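PDB 3L9V: putative thiol-disulfide isomerase or thioredoxin from Salmonella enterica subsp. enterica serovar Typhimurium, which probably catalyses thiol-disulfide exchange as a DsbA-like oxidoreductase, introducing or reshuffling disulfide bonds in its protein substrates. Local coordinates for residues 36-47 with 171-182. Numbering follows the deposited sequence.
Sequences MGVDQAIRHVLP and RSRYAAVVRKLL
The Tyr174 ring takes Ile42 at its edge, CD1 lying in the ring plane 4.0 Å from CE2, while Val38 comes in obliquely, its CG1 3.7 Å from CD2. With CG anti to the backbone N (chi1 -160°), the tyrosine reaches past this pair into the core of the DsbA-like thioredoxin fold, where Phe32 and Phe162 also meet the ring and Asn159 binds the hydroxyl. The Arg171 guanidinium has Met36 O at its edge: NH1 gives a 3.0 Å, nearly straight hydrogen bond (174°) to that oxygen, which lies in the guanidinium plane, while NH1 stands above the carbonyl plane. A bend at chi3 turns the group toward this carbonyl, just ahead of Gly37, the N-cap of helix 38-43. Over one face of the Arg179 guanidinium, toward the rim, lies Ala176 O.

Helix 38-43 follows helix 27-35, at whose start lies a CxxC pair, probably the redox site, and packs against the C-terminal helix 167-182; the axes of 38-43 and 171-182 cross at -34°. Between them, Ala41 CB lies 3.9 Å from Ala175 CB. Ile42 CG2 meets Val178 CG1 on the side facing the sheet, where Met52 and Val151 continue the packing. Farther along the chain, Val45 lies across the aliphatic part of Arg179, CG2 3.8 Å from its CB. Leu182 CD1 packs against Pro47 CD (4.0 Å) and Leu46 CD2 (4.3 Å).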
HETATM    1  N   MSE A  36      -8.784   3.411  10.608  1.00 40.26           N
HETATM    2  CA  MSE A  36     -10.165   3.554  10.161  1.00 37.65           C
HETATM    3  C   MSE A  36     -10.758   2.316   9.530  1.00 34.21           C
HETATM    4  O   MSE A  36     -11.930   2.310   9.185  1.00 34.74           O
HETATM    5  CB  MSE A  36     -10.282   4.724   9.201  1.00 34.51           C
HETATM    6  CG  MSE A  36     -10.008   6.047   9.861  1.00 35.49           C
HETATM    7 SE   MSE A  36     -10.257   7.482   8.590  1.00 50.49          SE
HETATM    8  CE  MSE A  36      -9.954   8.950   9.854  1.00 82.39           C
ATOM      9  N   GLY A  37      -9.942   1.283   9.355  1.00 29.54           N
ATOM     10  CA  GLY A  37     -10.409   0.023   8.799  1.00 29.71           C
ATOM     11  C   GLY A  37     -10.933   0.103   7.371  1.00 27.61           C
ATOM     12  O   GLY A  37     -11.782  -0.698   6.993  1.00 34.41           O
ATOM     13  N   VAL A  38     -10.453   1.075   6.599  1.00 30.22           N
ATOM     14  CA  VAL A  38     -10.857   1.210   5.200  1.00 27.33           C
ATOM     15  C   VAL A  38     -10.255   0.072   4.353  1.00 30.65           C
ATOM     16  O   VAL A  38     -10.963  -0.562   3.587  1.00 29.30           O
ATOM     17  CB  VAL A  38     -10.478   2.596   4.644  1.00 31.00           C
ATOM     18  CG1 VAL A  38     -10.690   2.667   3.141  1.00 36.85           C
ATOM     19  CG2 VAL A  38     -11.291   3.702   5.352  1.00 28.31           C
ATOM     20  N   ASP A  39      -8.955  -0.191   4.495  1.00 27.94           N
ATOM     21  CA  ASP A  39      -8.350  -1.338   3.807  1.00 32.61           C
ATOM     22  C   ASP A  39      -9.141  -2.626   4.100  1.00 30.10           C
ATOM     23  O   ASP A  39      -9.470  -3.411   3.199  1.00 29.50           O
ATOM     24  CB  ASP A  39      -6.869  -1.510   4.189  1.00 38.04           C
ATOM     25  CG  ASP A  39      -5.947  -0.540   3.458  1.00 35.08           C
ATOM     26  OD1 ASP A  39      -6.444   0.314   2.688  1.00 35.55           O
ATOM     27  OD2 ASP A  39      -4.710  -0.638   3.639  1.00 35.68           O
ATOM     28  N   GLN A  40      -9.473  -2.839   5.362  1.00 31.84           N
ATOM     29  CA  GLN A  40     -10.186  -4.054   5.750  1.00 30.33           C
ATOM     30  C   GLN A  40     -11.597  -4.095   5.158  1.00 33.47           C
ATOM     31  O   GLN A  40     -12.031  -5.129   4.665  1.00 26.63           O
ATOM     32  CB  GLN A  40     -10.222  -4.167   7.274  1.00 31.76           C
ATOM     33  CG  GLN A  40     -11.123  -5.230   7.828  1.00 39.80           C
ATOM     34  CD  GLN A  40     -11.331  -5.064   9.338  1.00 61.32           C
ATOM     35  OE1 GLN A  40     -10.449  -4.568  10.049  1.00 66.03           O
ATOM     36  NE2 GLN A  40     -12.502  -5.471   9.826  1.00 65.32           N
ATOM     37  N   ALA A  41     -12.304  -2.970   5.198  1.00 29.28           N
ATOM     38  CA  ALA A  41     -13.638  -2.897   4.597  1.00 33.31           C
ATOM     39  C   ALA A  41     -13.587  -3.191   3.088  1.00 27.37           C
ATOM     40  O   ALA A  41     -14.494  -3.783   2.531  1.00 32.45           O
ATOM     41  CB  ALA A  41     -14.286  -1.530   4.875  1.00 23.76           C
ATOM     42  N   ILE A  42     -12.514  -2.760   2.437  1.00 30.93           N
ATOM     43  CA  ILE A  42     -12.308  -3.056   1.023  1.00 34.84           C
ATOM     44  C   ILE A  42     -12.050  -4.559   0.818  1.00 38.51           C
ATOM     45  O   ILE A  42     -12.639  -5.180  -0.064  1.00 34.56           O
ATOM     46  CB  ILE A  42     -11.160  -2.190   0.432  1.00 31.46           C
ATOM     47  CG1 ILE A  42     -11.621  -0.744   0.254  1.00 21.43           C
ATOM     48  CG2 ILE A  42     -10.702  -2.722  -0.916  1.00 32.33           C
ATOM     49  CD1 ILE A  42     -10.499   0.185  -0.218  1.00 23.15           C
ATOM     50  N   ARG A  43     -11.192  -5.158   1.642  1.00 30.75           N
ATOM     51  CA  ARG A  43     -10.927  -6.580   1.492  1.00 31.15           C
ATOM     52  C   ARG A  43     -12.228  -7.353   1.684  1.00 34.75           C
ATOM     53  O   ARG A  43     -12.478  -8.363   1.040  1.00 30.03           O
ATOM     54  CB  ARG A  43      -9.849  -7.041   2.486  1.00 29.44           C
ATOM     55  CG  ARG A  43      -8.435  -6.663   2.034  1.00 23.77           C
ATOM     56  CD  ARG A  43      -7.360  -7.059   3.064  1.00 30.69           C
ATOM     57  NE  ARG A  43      -6.050  -6.666   2.562  1.00 36.49           N
ATOM     58  CZ  ARG A  43      -5.306  -5.684   3.059  1.00 44.20           C
ATOM     59  NH1 ARG A  43      -5.725  -5.006   4.119  1.00 44.98           N
ATOM     60  NH2 ARG A  43      -4.133  -5.395   2.499  1.00 40.55           N
ATOM     61  N   HIS A  44     -13.080  -6.829   2.551  1.00 32.12           N
ATOM     62  CA  HIS A  44     -14.346  -7.464   2.838  1.00 35.49           C
ATOM     63  C   HIS A  44     -15.312  -7.499   1.645  1.00 37.09           C
ATOM     64  O   HIS A  44     -16.242  -8.290   1.638  1.00 35.61           O
ATOM     65  CB  HIS A  44     -15.011  -6.811   4.055  1.00 43.34           C
ATOM     66  CG  HIS A  44     -16.324  -7.428   4.421  1.00 54.14           C
ATOM     67  ND1 HIS A  44     -17.529  -6.786   4.229  1.00 61.25           N
ATOM     68  CD2 HIS A  44     -16.619  -8.637   4.951  1.00 59.75           C
ATOM     69  CE1 HIS A  44     -18.511  -7.572   4.638  1.00 65.78           C
ATOM     70  NE2 HIS A  44     -17.988  -8.699   5.076  1.00 64.33           N
ATOM     71  N   VAL A  45     -15.111  -6.663   0.635  1.00 33.87           N
ATOM     72  CA  VAL A  45     -16.024  -6.728  -0.503  1.00 35.06           C
ATOM     73  C   VAL A  45     -15.354  -7.328  -1.728  1.00 34.56           C
ATOM     74  O   VAL A  45     -15.925  -7.328  -2.807  1.00 33.28           O
ATOM     75  CB  VAL A  45     -16.679  -5.360  -0.829  1.00 30.91           C
ATOM     76  CG1 VAL A  45     -17.441  -4.844   0.389  1.00 33.47           C
ATOM     77  CG2 VAL A  45     -15.634  -4.339  -1.287  1.00 28.21           C
ATOM     78  N   LEU A  46     -14.150  -7.864  -1.554  1.00 26.70           N
ATOM     79  CA  LEU A  46     -13.473  -8.509  -2.668  1.00 30.77           C
ATOM     80  C   LEU A  46     -14.265  -9.720  -3.121  1.00 32.08           C
ATOM     81  O   LEU A  46     -14.596 -10.567  -2.311  1.00 37.67           O
ATOM     82  CB  LEU A  46     -12.084  -8.960  -2.251  1.00 36.09           C
ATOM     83  CG  LEU A  46     -10.991  -7.889  -2.183  1.00 36.84           C
ATOM     84  CD1 LEU A  46      -9.700  -8.518  -1.628  1.00 30.19           C
ATOM     85  CD2 LEU A  46     -10.761  -7.268  -3.550  1.00 27.83           C
ATOM     86  N   PRO A  47     -14.589  -9.801  -4.419  1.00 37.06           N
ATOM     87  CA  PRO A  47     -15.234 -11.020  -4.919  1.00 41.39           C
ATOM     88  C   PRO A  47     -14.346 -12.233  -4.680  1.00 45.49           C
ATOM     89  O   PRO A  47     -13.148 -12.073  -4.441  1.00 37.14           O
ATOM     90  CB  PRO A  47     -15.361 -10.748  -6.417  1.00 40.20           C
ATOM     91  CG  PRO A  47     -15.460  -9.273  -6.508  1.00 44.41           C
ATOM     92  CD  PRO A  47     -14.496  -8.771  -5.462  1.00 43.75           C
ATOM     93  N   ARG A 171     -15.922   5.236   6.053  1.00 27.11           N
ATOM     94  CA  ARG A 171     -15.462   3.902   5.679  1.00 32.00           C
ATOM     95  C   ARG A 171     -16.491   3.141   4.828  1.00 33.32           C
ATOM     96  O   ARG A 171     -16.161   2.546   3.803  1.00 32.24           O
ATOM     97  CB  ARG A 171     -15.150   3.103   6.946  1.00 27.15           C
ATOM     98  CG  ARG A 171     -14.920   1.615   6.721  1.00 28.22           C
ATOM     99  CD  ARG A 171     -14.502   0.919   8.035  1.00 32.82           C
ATOM    100  NE  ARG A 171     -15.597   0.805   8.996  1.00 34.58           N
ATOM    101  CZ  ARG A 171     -15.553   1.199  10.268  1.00 32.51           C
ATOM    102  NH1 ARG A 171     -14.465   1.747  10.783  1.00 30.49           N
ATOM    103  NH2 ARG A 171     -16.615   1.035  11.034  1.00 41.26           N
ATOM    104  N   SER A 172     -17.744   3.167   5.264  1.00 31.15           N
ATOM    105  CA  SER A 172     -18.807   2.468   4.550  1.00 32.49           C
ATOM    106  C   SER A 172     -19.024   3.035   3.148  1.00 29.96           C
ATOM    107  O   SER A 172     -19.240   2.284   2.191  1.00 26.75           O
ATOM    108  CB  SER A 172     -20.124   2.537   5.325  1.00 36.47           C
ATOM    109  OG  SER A 172     -19.999   1.909   6.585  1.00 53.02           O
ATOM    110  N   ARG A 173     -18.978   4.355   3.028  1.00 24.94           N
ATOM    111  CA  ARG A 173     -19.217   4.966   1.727  1.00 24.20           C
ATOM    112  C   ARG A 173     -18.072   4.714   0.766  1.00 26.57           C
ATOM    113  O   ARG A 173     -18.298   4.448  -0.407  1.00 31.61           O
ATOM    114  CB  ARG A 173     -19.535   6.454   1.861  1.00 27.88           C
ATOM    115  CG  ARG A 173     -20.859   6.672   2.565  1.00 23.71           C
ATOM    116  CD  ARG A 173     -21.014   8.097   3.080  1.00 26.65           C
ATOM    117  NE  ARG A 173     -22.167   8.151   3.964  1.00 37.13           N
ATOM    118  CZ  ARG A 173     -22.544   9.219   4.653  1.00 38.62           C
ATOM    119  NH1 ARG A 173     -21.850  10.342   4.576  1.00 34.61           N
ATOM    120  NH2 ARG A 173     -23.615   9.150   5.426  1.00 40.30           N
ATOM    121  N   TYR A 174     -16.841   4.769   1.268  1.00 26.25           N
ATOM    122  CA  TYR A 174     -15.667   4.496   0.445  1.00 25.64           C
ATOM    123  C   TYR A 174     -15.707   3.049  -0.066  1.00 24.80           C
ATOM    124  O   TYR A 174     -15.539   2.798  -1.261  1.00 30.39           O
ATOM    125  CB  TYR A 174     -14.381   4.744   1.246  1.00 33.22           C
ATOM    126  CG  TYR A 174     -13.134   4.950   0.411  1.00 29.79           C
ATOM    127  CD1 TYR A 174     -12.732   6.222   0.028  1.00 29.16           C
ATOM    128  CD2 TYR A 174     -12.354   3.871   0.019  1.00 31.32           C
ATOM    129  CE1 TYR A 174     -11.586   6.412  -0.730  1.00 31.27           C
ATOM    130  CE2 TYR A 174     -11.207   4.052  -0.738  1.00 26.33           C
ATOM    131  CZ  TYR A 174     -10.830   5.309  -1.107  1.00 30.97           C
ATOM    132  OH  TYR A 174      -9.689   5.472  -1.839  1.00 27.91           O
ATOM    133  N   ALA A 175     -15.954   2.110   0.841  1.00 24.15           N
ATOM    134  CA  ALA A 175     -16.050   0.698   0.475  1.00 32.49           C
ATOM    135  C   ALA A 175     -17.234   0.405  -0.464  1.00 33.47           C
ATOM    136  O   ALA A 175     -17.133  -0.461  -1.327  1.00 27.39           O
ATOM    137  CB  ALA A 175     -16.131  -0.190   1.724  1.00 29.49           C
ATOM    138  N   ALA A 176     -18.342   1.123  -0.280  1.00 26.00           N
ATOM    139  CA  ALA A 176     -19.521   0.937  -1.114  1.00 26.04           C
ATOM    140  C   ALA A 176     -19.189   1.232  -2.569  1.00 24.36           C
ATOM    141  O   ALA A 176     -19.576   0.491  -3.473  1.00 30.32           O
ATOM    142  CB  ALA A 176     -20.679   1.819  -0.635  1.00 27.08           C
ATOM    143  N   VAL A 177     -18.440   2.304  -2.791  1.00 26.45           N
ATOM    144  CA  VAL A 177     -18.025   2.647  -4.134  1.00 28.85           C
ATOM    145  C   VAL A 177     -17.055   1.615  -4.723  1.00 32.34           C
ATOM    146  O   VAL A 177     -17.180   1.229  -5.879  1.00 27.38           O
ATOM    147  CB  VAL A 177     -17.454   4.081  -4.209  1.00 27.35           C
ATOM    148  CG1 VAL A 177     -16.739   4.312  -5.530  1.00 19.78           C
ATOM    149  CG2 VAL A 177     -18.586   5.081  -4.029  1.00 33.15           C
ATOM    150  N   VAL A 178     -16.100   1.154  -3.927  1.00 27.11           N
ATOM    151  CA  VAL A 178     -15.208   0.103  -4.409  1.00 20.10           C
ATOM    152  C   VAL A 178     -15.953  -1.175  -4.727  1.00 21.87           C
ATOM    153  O   VAL A 178     -15.710  -1.804  -5.758  1.00 30.31           O
ATOM    154  CB  VAL A 178     -14.086  -0.183  -3.423  1.00 26.72           C
ATOM    155  CG1 VAL A 178     -13.320  -1.459  -3.849  1.00 20.34           C
ATOM    156  CG2 VAL A 178     -13.177   1.016  -3.378  1.00 21.05           C
ATOM    157  N   ARG A 179     -16.855  -1.559  -3.826  1.00 24.34           N
ATOM    158  CA  ARG A 179     -17.746  -2.687  -4.044  1.00 25.78           C
ATOM    159  C   ARG A 179     -18.492  -2.556  -5.392  1.00 29.28           C
ATOM    160  O   ARG A 179     -18.441  -3.454  -6.235  1.00 31.26           O
ATOM    161  CB  ARG A 179     -18.743  -2.794  -2.884  1.00 28.82           C
ATOM    162  CG  ARG A 179     -19.700  -4.024  -2.944  1.00 34.23           C
ATOM    163  CD  ARG A 179     -20.975  -3.784  -2.101  1.00 30.11           C
ATOM    164  NE  ARG A 179     -21.800  -2.767  -2.735  1.00 29.67           N
ATOM    165  CZ  ARG A 179     -22.491  -1.821  -2.100  1.00 32.80           C
ATOM    166  NH1 ARG A 179     -22.479  -1.739  -0.775  1.00 28.21           N
ATOM    167  NH2 ARG A 179     -23.205  -0.953  -2.808  1.00 35.42           N
ATOM    168  N   LYS A 180     -19.174  -1.434  -5.592  1.00 22.97           N
ATOM    169  CA  LYS A 180     -19.874  -1.180  -6.856  1.00 24.98           C
ATOM    170  C   LYS A 180     -18.997  -1.414  -8.089  1.00 25.75           C
ATOM    171  O   LYS A 180     -19.395  -2.062  -9.047  1.00 31.40           O
ATOM    172  CB  LYS A 180     -20.424   0.243  -6.871  1.00 24.97           C
ATOM    173  CG  LYS A 180     -20.930   0.686  -8.248  1.00 38.41           C
ATOM    174  CD  LYS A 180     -21.637   2.039  -8.166  1.00 43.54           C
ATOM    175  CE  LYS A 180     -20.654   3.160  -7.819  1.00 44.68           C
ATOM    176  NZ  LYS A 180     -21.366   4.448  -7.549  1.00 42.81           N
ATOM    177  N   LEU A 181     -17.784  -0.880  -8.045  1.00 29.50           N
ATOM    178  CA  LEU A 181     -16.862  -0.948  -9.163  1.00 26.66           C
ATOM    179  C   LEU A 181     -16.282  -2.341  -9.372  1.00 30.42           C
ATOM    180  O   LEU A 181     -15.777  -2.659 -10.452  1.00 22.80           O
ATOM    181  CB  LEU A 181     -15.735   0.059  -8.966  1.00 23.87           C
ATOM    182  CG  LEU A 181     -16.141   1.529  -9.072  1.00 35.84           C
ATOM    183  CD1 LEU A 181     -14.944   2.420  -8.747  1.00 26.03           C
ATOM    184  CD2 LEU A 181     -16.702   1.862 -10.461  1.00 26.78           C
ATOM    185  N   LEU A 182     -16.346  -3.165  -8.333  1.00 24.34           N
ATOM    186  CA  LEU A 182     -15.930  -4.545  -8.456  1.00 32.10           C
ATOM    187  C   LEU A 182     -17.049  -5.431  -8.996  1.00 33.43           C
ATOM    188  O   LEU A 182     -16.826  -6.599  -9.263  1.00 35.39           O
ATOM    189  CB  LEU A 182     -15.504  -5.077  -7.096  1.00 26.02           C
ATOM    190  CG  LEU A 182     -14.076  -4.646  -6.732  1.00 27.07           C
ATOM    191  CD1 LEU A 182     -13.819  -4.828  -5.252  1.00 25.17           C
ATOM    192  CD2 LEU A 182     -13.135  -5.472  -7.544  1.00 31.46           C
TER